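PDB 3C8G: fumarase E from Shigella flexneri 2a str. 2457T, which probably catalyses the one-way addition of water to fumarate to give malate, acting as a homodimer. Local coordinates for residues R38-P42 with L60-S64; A89-F94 with F118-S124. One frame throughout, in Å; residues are numbered along the deposited sequence.

Contact 1. Residues R38-P42 with L60-S64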
ATOM      1  N   ARG B  38      12.031   5.252   0.264  1.00 67.67           N
ATOM      2  CA  ARG B  38      11.807   4.473  -0.950  1.00 68.42           C
ATOM      3  C   ARG B  38      12.916   3.467  -1.249  1.00 68.05           C
ATOM      4  O   ARG B  38      12.644   2.446  -1.847  1.00 68.15           O
ATOM      5  CB  ARG B  38      11.567   5.389  -2.162  1.00 68.75           C
ATOM      6  CG  ARG B  38      10.097   5.815  -2.373  1.00 69.48           C
ATOM      7  CD  ARG B  38       9.955   6.811  -3.557  1.00 69.60           C
ATOM      8  NE  ARG B  38       9.404   6.259  -4.803  1.00 72.50           N
ATOM      9  CZ  ARG B  38       8.519   5.257  -4.895  1.00 73.67           C
ATOM     10  NH1 ARG B  38       8.077   4.867  -6.087  1.00 73.50           N
ATOM     11  NH2 ARG B  38       8.054   4.650  -3.810  1.00 73.46           N
ATOM     12  N   GLN B  39      14.159   3.759  -0.852  1.00 67.70           N
ATOM     13  CA  GLN B  39      15.260   2.796  -0.999  1.00 67.24           C
ATOM     14  C   GLN B  39      15.058   1.640  -0.013  1.00 66.34           C
ATOM     15  O   GLN B  39      15.422   0.508  -0.312  1.00 67.17           O
ATOM     16  CB  GLN B  39      16.664   3.437  -0.826  1.00 67.34           C
ATOM     17  CG  GLN B  39      16.706   4.969  -0.975  1.00 70.11           C
ATOM     18  CD  GLN B  39      17.869   5.529  -1.827  1.00 72.12           C
ATOM     19  OE1 GLN B  39      19.022   5.597  -1.381  1.00 71.67           O
ATOM     20  NE2 GLN B  39      17.544   5.979  -3.044  1.00 72.50           N
ATOM     21  N   PHE B  40      14.453   1.928   1.136  1.00 64.94           N
ATOM     22  CA  PHE B  40      14.186   0.935   2.171  1.00 64.20           C
ATOM     23  C   PHE B  40      13.100  -0.052   1.777  1.00 63.57           C
ATOM     24  O   PHE B  40      13.212  -1.226   2.059  1.00 63.68           O
ATOM     25  CB  PHE B  40      13.792   1.635   3.474  1.00 64.51           C
ATOM     26  CG  PHE B  40      13.522   0.695   4.628  1.00 64.07           C
ATOM     27  CD1 PHE B  40      12.232   0.243   4.888  1.00 64.01           C
ATOM     28  CD2 PHE B  40      14.557   0.290   5.472  1.00 64.21           C
ATOM     29  CE1 PHE B  40      11.985  -0.620   5.958  1.00 64.54           C
ATOM     30  CE2 PHE B  40      14.328  -0.577   6.544  1.00 63.11           C
ATOM     31  CZ  PHE B  40      13.052  -1.027   6.793  1.00 64.46           C
ATOM     32  N   LEU B  41      12.053   0.433   1.130  1.00 63.03           N
ATOM     33  CA  LEU B  41      10.882  -0.392   0.793  1.00 62.90           C
ATOM     34  C   LEU B  41      11.133  -1.828   0.252  1.00 62.46           C
ATOM     35  O   LEU B  41      10.451  -2.757   0.678  1.00 62.59           O
ATOM     36  CB  LEU B  41       9.931   0.399  -0.125  1.00 62.89           C
ATOM     37  CG  LEU B  41       8.668   1.175   0.327  1.00 63.07           C
ATOM     38  CD1 LEU B  41       8.505   1.475   1.831  1.00 62.22           C
ATOM     39  CD2 LEU B  41       8.535   2.458  -0.506  1.00 62.74           C
ATOM     40  N   PRO B  42      12.098  -2.015  -0.686  1.00 61.95           N
ATOM     41  CA  PRO B  42      12.463  -3.383  -1.129  1.00 61.52           C
ATOM     42  C   PRO B  42      12.707  -4.370   0.004  1.00 60.88           C
ATOM     43  O   PRO B  42      12.400  -5.555  -0.140  1.00 60.62           O
ATOM     44  CB  PRO B  42      13.766  -3.171  -1.901  1.00 61.78           C
ATOM     45  CG  PRO B  42      13.673  -1.756  -2.403  1.00 62.14           C
ATOM     46  CD  PRO B  42      12.862  -0.980  -1.415  1.00 61.65           C
ATOM     47  N   LEU B  60       4.704  -2.119  -7.493  1.00 60.36           N
ATOM     48  CA  LEU B  60       4.327  -1.565  -6.193  1.00 61.27           C
ATOM     49  C   LEU B  60       5.245  -0.407  -5.820  1.00 62.12           C
ATOM     50  O   LEU B  60       4.919   0.424  -4.981  1.00 62.70           O
ATOM     51  CB  LEU B  60       4.410  -2.659  -5.135  1.00 61.17           C
ATOM     52  CG  LEU B  60       3.271  -2.996  -4.169  1.00 60.77           C
ATOM     53  CD1 LEU B  60       1.885  -2.657  -4.681  1.00 58.32           C
ATOM     54  CD2 LEU B  60       3.363  -4.475  -3.856  1.00 59.99           C
ATOM     55  N   LEU B  61       6.394  -0.353  -6.476  1.00 62.94           N
ATOM     56  CA  LEU B  61       7.434   0.598  -6.140  1.00 63.63           C
ATOM     57  C   LEU B  61       7.679   1.609  -7.264  1.00 64.26           C
ATOM     58  O   LEU B  61       8.581   2.447  -7.167  1.00 64.46           O
ATOM     59  CB  LEU B  61       8.733  -0.153  -5.816  1.00 63.30           C
ATOM     60  CG  LEU B  61       8.731  -1.053  -4.582  1.00 63.38           C
ATOM     61  CD1 LEU B  61      10.067  -1.745  -4.446  1.00 63.67           C
ATOM     62  CD2 LEU B  61       8.408  -0.270  -3.321  1.00 64.39           C
ATOM     63  N   ALA B  62       6.881   1.527  -8.324  1.00 64.80           N
ATOM     64  CA  ALA B  62       7.143   2.300  -9.535  1.00 65.43           C
ATOM     65  C   ALA B  62       6.970   3.775  -9.245  1.00 66.09           C
ATOM     66  O   ALA B  62       6.208   4.139  -8.340  1.00 65.92           O
ATOM     67  CB  ALA B  62       6.222   1.855 -10.662  1.00 65.00           C
ATOM     68  N   GLN B  63       7.677   4.630  -9.987  1.00 67.11           N
ATOM     69  CA  GLN B  63       7.445   6.060  -9.832  1.00 68.21           C
ATOM     70  C   GLN B  63       5.947   6.325  -9.996  1.00 68.19           C
ATOM     71  O   GLN B  63       5.304   5.764 -10.889  1.00 68.17           O
ATOM     72  CB  GLN B  63       8.239   6.908 -10.820  1.00 68.32           C
ATOM     73  CG  GLN B  63       7.939   8.422 -10.644  1.00 70.84           C
ATOM     74  CD  GLN B  63       7.945   9.187 -11.965  1.00 73.68           C
ATOM     75  OE1 GLN B  63       9.011   9.402 -12.558  1.00 74.23           O
ATOM     76  NE2 GLN B  63       6.755   9.597 -12.438  1.00 72.96           N
ATOM     77  N   SER B  64       5.408   7.143  -9.092  1.00 68.27           N
ATOM     78  CA  SER B  64       4.011   7.584  -9.106  1.00 68.29           C
ATOM     79  C   SER B  64       3.016   6.502  -8.720  1.00 68.07           C
ATOM     80  O   SER B  64       1.810   6.748  -8.747  1.00 68.51           O
ATOM     81  CB  SER B  64       3.632   8.222 -10.449  1.00 68.40           C
ATOM     82  OG  SER B  64       4.484   9.323 -10.728  1.00 69.04           O
TER
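The guanidinium of R38 meets the backbone of A62 and Q63 with its edge: the carbonyl carbon of A62 and the amide N of Q63 lie in its plane, and A62 O sits near that plane, 3.0 Å from R38 NH1. L61 O comes in obliquely at 2.7 Å from R38 NH1, a close approach whose direction does not suit a hydrogen bond. The arginine chain runs out extended and bends at its third torsion (chi3 104°), which swings the flat group over to the 60-64 loop. The rest of the contact is apolar. L61 divides its two methyls: CD2 lies 3.6 Å from CB of L41, while CD1 meets the ring of P42, 4.1 Å from CG. L41 also packs on I77 of helix 70-79. At the polar end, D68 receives R38 NE in a salt bridge and the backbone N of S64 in a hydrogen bond. The last part of helix 29-40, with L41 and P42 after it, is thus joined to the loop by a small apolar patch and by a cation whose charge would draw it to the carbonyl oxygens, while the salt bridge to D68 would be expected to offset part of that charge.

Contact 2. Residues A89-F94 with F118-S124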
ATOM      1  N   ALA B  89       7.118   8.588  14.453  1.00 58.49           N
ATOM      2  CA  ALA B  89       6.723   9.921  14.933  1.00 58.12           C
ATOM      3  C   ALA B  89       7.540  11.018  14.228  1.00 58.30           C
ATOM      4  O   ALA B  89       6.991  11.971  13.669  1.00 58.23           O
ATOM      5  CB  ALA B  89       6.876  10.017  16.448  1.00 57.03           C
ATOM      6  N   ASP B  90       8.850  10.853  14.214  1.00 58.64           N
ATOM      7  CA  ASP B  90       9.696  11.904  13.701  1.00 60.20           C
ATOM      8  C   ASP B  90       9.381  12.186  12.232  1.00 60.49           C
ATOM      9  O   ASP B  90       9.127  13.342  11.851  1.00 60.74           O
ATOM     10  CB  ASP B  90      11.185  11.580  13.895  1.00 60.25           C
ATOM     11  CG  ASP B  90      11.674  11.812  15.328  1.00 62.02           C
ATOM     12  OD1 ASP B  90      10.822  12.031  16.251  1.00 59.84           O
ATOM     13  OD2 ASP B  90      12.930  11.759  15.515  1.00 64.24           O
ATOM     14  N   ILE B  91       9.382  11.130  11.417  1.00 61.02           N
ATOM     15  CA  ILE B  91       9.274  11.311   9.973  1.00 61.31           C
ATOM     16  C   ILE B  91       7.884  11.796   9.642  1.00 61.92           C
ATOM     17  O   ILE B  91       7.708  12.673   8.818  1.00 61.76           O
ATOM     18  CB  ILE B  91       9.575  10.041   9.200  1.00 60.94           C
ATOM     19  CG1 ILE B  91      10.964   9.528   9.570  1.00 58.35           C
ATOM     20  CG2 ILE B  91       9.491  10.341   7.728  1.00 60.35           C
ATOM     21  CD1 ILE B  91      11.394   8.280   8.829  1.00 56.26           C
ATOM     22  N   THR B  92       6.895  11.243  10.324  1.00 62.94           N
ATOM     23  CA  THR B  92       5.542  11.780  10.258  1.00 63.77           C
ATOM     24  C   THR B  92       5.551  13.284  10.559  1.00 63.55           C
ATOM     25  O   THR B  92       5.015  14.068   9.787  1.00 63.74           O
ATOM     26  CB  THR B  92       4.614  11.001  11.199  1.00 63.86           C
ATOM     27  OG1 THR B  92       4.544   9.663  10.712  1.00 66.16           O
ATOM     28  CG2 THR B  92       3.199  11.570  11.200  1.00 64.39           C
ATOM     29  N   HIS B  93       6.208  13.695  11.638  1.00 63.57           N
ATOM     30  CA  HIS B  93       6.253  15.119  11.946  1.00 63.51           C
ATOM     31  C   HIS B  93       6.877  15.931  10.826  1.00 62.80           C
ATOM     32  O   HIS B  93       6.357  16.979  10.475  1.00 62.20           O
ATOM     33  CB  HIS B  93       6.912  15.404  13.293  1.00 63.83           C
ATOM     34  CG  HIS B  93       6.063  15.019  14.471  1.00 66.77           C
ATOM     35  ND1 HIS B  93       4.690  15.165  14.484  1.00 69.25           N
ATOM     36  CD2 HIS B  93       6.394  14.497  15.679  1.00 67.45           C
ATOM     37  CE1 HIS B  93       4.213  14.753  15.644  1.00 69.03           C
ATOM     38  NE2 HIS B  93       5.228  14.360  16.392  1.00 68.76           N
ATOM     39  N   PHE B  94       7.971  15.453  10.246  1.00 62.56           N
ATOM     40  CA  PHE B  94       8.577  16.184   9.113  1.00 62.73           C
ATOM     41  C   PHE B  94       7.597  16.262   7.959  1.00 62.96           C
ATOM     42  O   PHE B  94       7.623  17.217   7.199  1.00 62.84           O
ATOM     43  CB  PHE B  94       9.877  15.530   8.613  1.00 62.30           C
ATOM     44  CG  PHE B  94      11.126  16.094   9.232  1.00 62.21           C
ATOM     45  CD1 PHE B  94      11.550  15.675  10.503  1.00 61.90           C
ATOM     46  CD2 PHE B  94      11.895  17.011   8.546  1.00 61.56           C
ATOM     47  CE1 PHE B  94      12.665  16.168  11.078  1.00 59.60           C
ATOM     48  CE2 PHE B  94      13.063  17.512   9.116  1.00 61.90           C
ATOM     49  CZ  PHE B  94      13.446  17.088  10.382  1.00 61.98           C
ATOM     50  N   PHE B 118       7.747  22.601  16.522  1.00 60.79           N
ATOM     51  CA  PHE B 118       7.973  21.411  15.751  1.00 60.08           C
ATOM     52  C   PHE B 118       9.242  20.727  16.251  1.00 60.35           C
ATOM     53  O   PHE B 118       9.214  19.506  16.504  1.00 59.91           O
ATOM     54  CB  PHE B 118       7.998  21.759  14.271  1.00 60.19           C
ATOM     55  CG  PHE B 118       8.710  20.770  13.407  1.00 59.45           C
ATOM     56  CD1 PHE B 118      10.001  21.022  12.983  1.00 57.94           C
ATOM     57  CD2 PHE B 118       8.063  19.626  12.960  1.00 59.98           C
ATOM     58  CE1 PHE B 118      10.658  20.131  12.145  1.00 60.23           C
ATOM     59  CE2 PHE B 118       8.699  18.714  12.128  1.00 59.66           C
ATOM     60  CZ  PHE B 118      10.009  18.958  11.730  1.00 61.88           C
ATOM     61  N   ILE B 119      10.336  21.484  16.450  1.00 60.03           N
ATOM     62  CA  ILE B 119      11.570  20.811  16.847  1.00 60.35           C
ATOM     63  C   ILE B 119      11.562  20.225  18.263  1.00 61.29           C
ATOM     64  O   ILE B 119      12.335  19.333  18.548  1.00 61.27           O
ATOM     65  CB  ILE B 119      12.822  21.618  16.610  1.00 60.90           C
ATOM     66  CG1 ILE B 119      12.959  22.727  17.639  1.00 60.01           C
ATOM     67  CG2 ILE B 119      12.924  22.074  15.100  1.00 60.46           C
ATOM     68  CD1 ILE B 119      14.038  23.699  17.274  1.00 61.61           C
ATOM     69  N   SER B 120      10.657  20.697  19.117  1.00 61.90           N
ATOM     70  CA  SER B 120      10.463  20.142  20.461  1.00 63.09           C
ATOM     71  C   SER B 120       9.826  18.749  20.460  1.00 62.72           C
ATOM     72  O   SER B 120       9.960  18.007  21.418  1.00 62.94           O
ATOM     73  CB  SER B 120       9.609  21.087  21.307  1.00 63.17           C
ATOM     74  OG  SER B 120       9.959  22.424  20.990  1.00 65.79           O
ATOM     75  N   ASN B 121       9.150  18.394  19.382  1.00 62.28           N
ATOM     76  CA  ASN B 121       8.590  17.055  19.252  1.00 61.96           C
ATOM     77  C   ASN B 121       9.315  16.168  18.248  1.00 60.83           C
ATOM     78  O   ASN B 121       8.740  15.178  17.795  1.00 59.43           O
ATOM     79  CB  ASN B 121       7.134  17.163  18.833  1.00 62.90           C
ATOM     80  CG  ASN B 121       6.304  17.847  19.869  1.00 65.70           C
ATOM     81  OD1 ASN B 121       6.412  17.549  21.065  1.00 67.61           O
ATOM     82  ND2 ASN B 121       5.489  18.801  19.433  1.00 69.94           N
ATOM     83  N   VAL B 122      10.551  16.541  17.879  1.00 59.43           N
ATOM     84  CA  VAL B 122      11.403  15.671  17.075  1.00 57.95           C
ATOM     85  C   VAL B 122      12.343  14.987  18.050  1.00 57.34           C
ATOM     86  O   VAL B 122      13.163  15.666  18.708  1.00 57.33           O
ATOM     87  CB  VAL B 122      12.183  16.470  16.013  1.00 58.49           C
ATOM     88  CG1 VAL B 122      13.333  15.638  15.377  1.00 58.25           C
ATOM     89  CG2 VAL B 122      11.244  17.071  14.945  1.00 57.30           C
ATOM     90  N   ASN B 123      12.212  13.664  18.163  1.00 56.35           N
ATOM     91  CA  ASN B 123      12.904  12.873  19.192  1.00 56.51           C
ATOM     92  C   ASN B 123      14.406  12.802  18.962  1.00 56.71           C
ATOM     93  O   ASN B 123      15.191  12.730  19.908  1.00 56.66           O
ATOM     94  CB  ASN B 123      12.396  11.436  19.229  1.00 56.77           C
ATOM     95  CG  ASN B 123      11.012  11.315  19.784  1.00 57.04           C
ATOM     96  OD1 ASN B 123      10.799  11.430  20.986  1.00 59.50           O
ATOM     97  ND2 ASN B 123      10.060  11.037  18.919  1.00 57.44           N
ATOM     98  N   SER B 124      14.809  12.790  17.698  1.00 56.53           N
ATOM     99  CA  SER B 124      16.232  12.730  17.388  1.00 56.53           C
ATOM    100  C   SER B 124      16.924  14.040  17.746  1.00 56.14           C
ATOM    101  O   SER B 124      18.132  14.078  17.935  1.00 56.82           O
ATOM    102  CB  SER B 124      16.477  12.332  15.935  1.00 56.00           C
ATOM    103  OG  SER B 124      15.879  13.256  15.056  1.00 57.55           O
TER
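D90 turns its carboxylate onto the start of helix 123-126, where it is gripped through both oxygens. OD1 accepts a nearly straight hydrogen bond from the backbone N of N123 (2.9 Å) and a more bent one from N123 ND2 (also 2.9 Å), the two donors coming from opposite faces of the carboxylate plane. OD2 uses its syn lone pair for the backbone N of S124, 3.1 Å away, and a weak bond from S124 OG adds to it. With CG of D90 anti to its own carbonyl carbon (chi1 -78°), the acid leaves its helix toward these amides. The carboxylate and the N123 amide lie almost parallel, their planes 13° apart. V122, at the N-cap position, has no polar side chain; the first N-H groups of the helix, those of N123 and S124, are instead met by D90 from another helix.

One turn further along, the rings take over. F118 stands edge-on to F94 in a T-shaped pair, with planes at 77° and centroids 5.2 Å apart; CZ of F118 lies over the centre of the F94 face. The same edge of F118 brings CE2 to 3.4 Å from the carbonyl O of H93, while V122 CG2 lies over one face of the F118 ring, toward the rim. H93 leans across N121, its CD2 3.2 Å from N121 O.

Helix 85-103 thereby holds the junction between helices 113-120 and 123-126. Y97 and M26 also meet F118, F94 reaches L33 of helix 29-40, and S124 rests on A162 and T165 of helix 158-166, placing the junction within an all-helical bundle.

Contact 1 lies at the surface, its centre about 17 Å from the centre of the chain, whereas contact 2 is partly buried and only about 8 Å from it. They do not touch: their nearest atoms are about 9 Å apart, and they follow one another along the chain. Helix 29-40 is common ground, supplying R38 to contact 1 and packing on F94 and I91 of contact 2; helix 70-79 likewise borders both. Their polar chemistry is reversed. At the periphery an arginine faces carbonyl oxygens of a loop, while deeper in the fold a buried carboxylate collects well-defined bonds from amides at a helix start, beside packed aromatic rings.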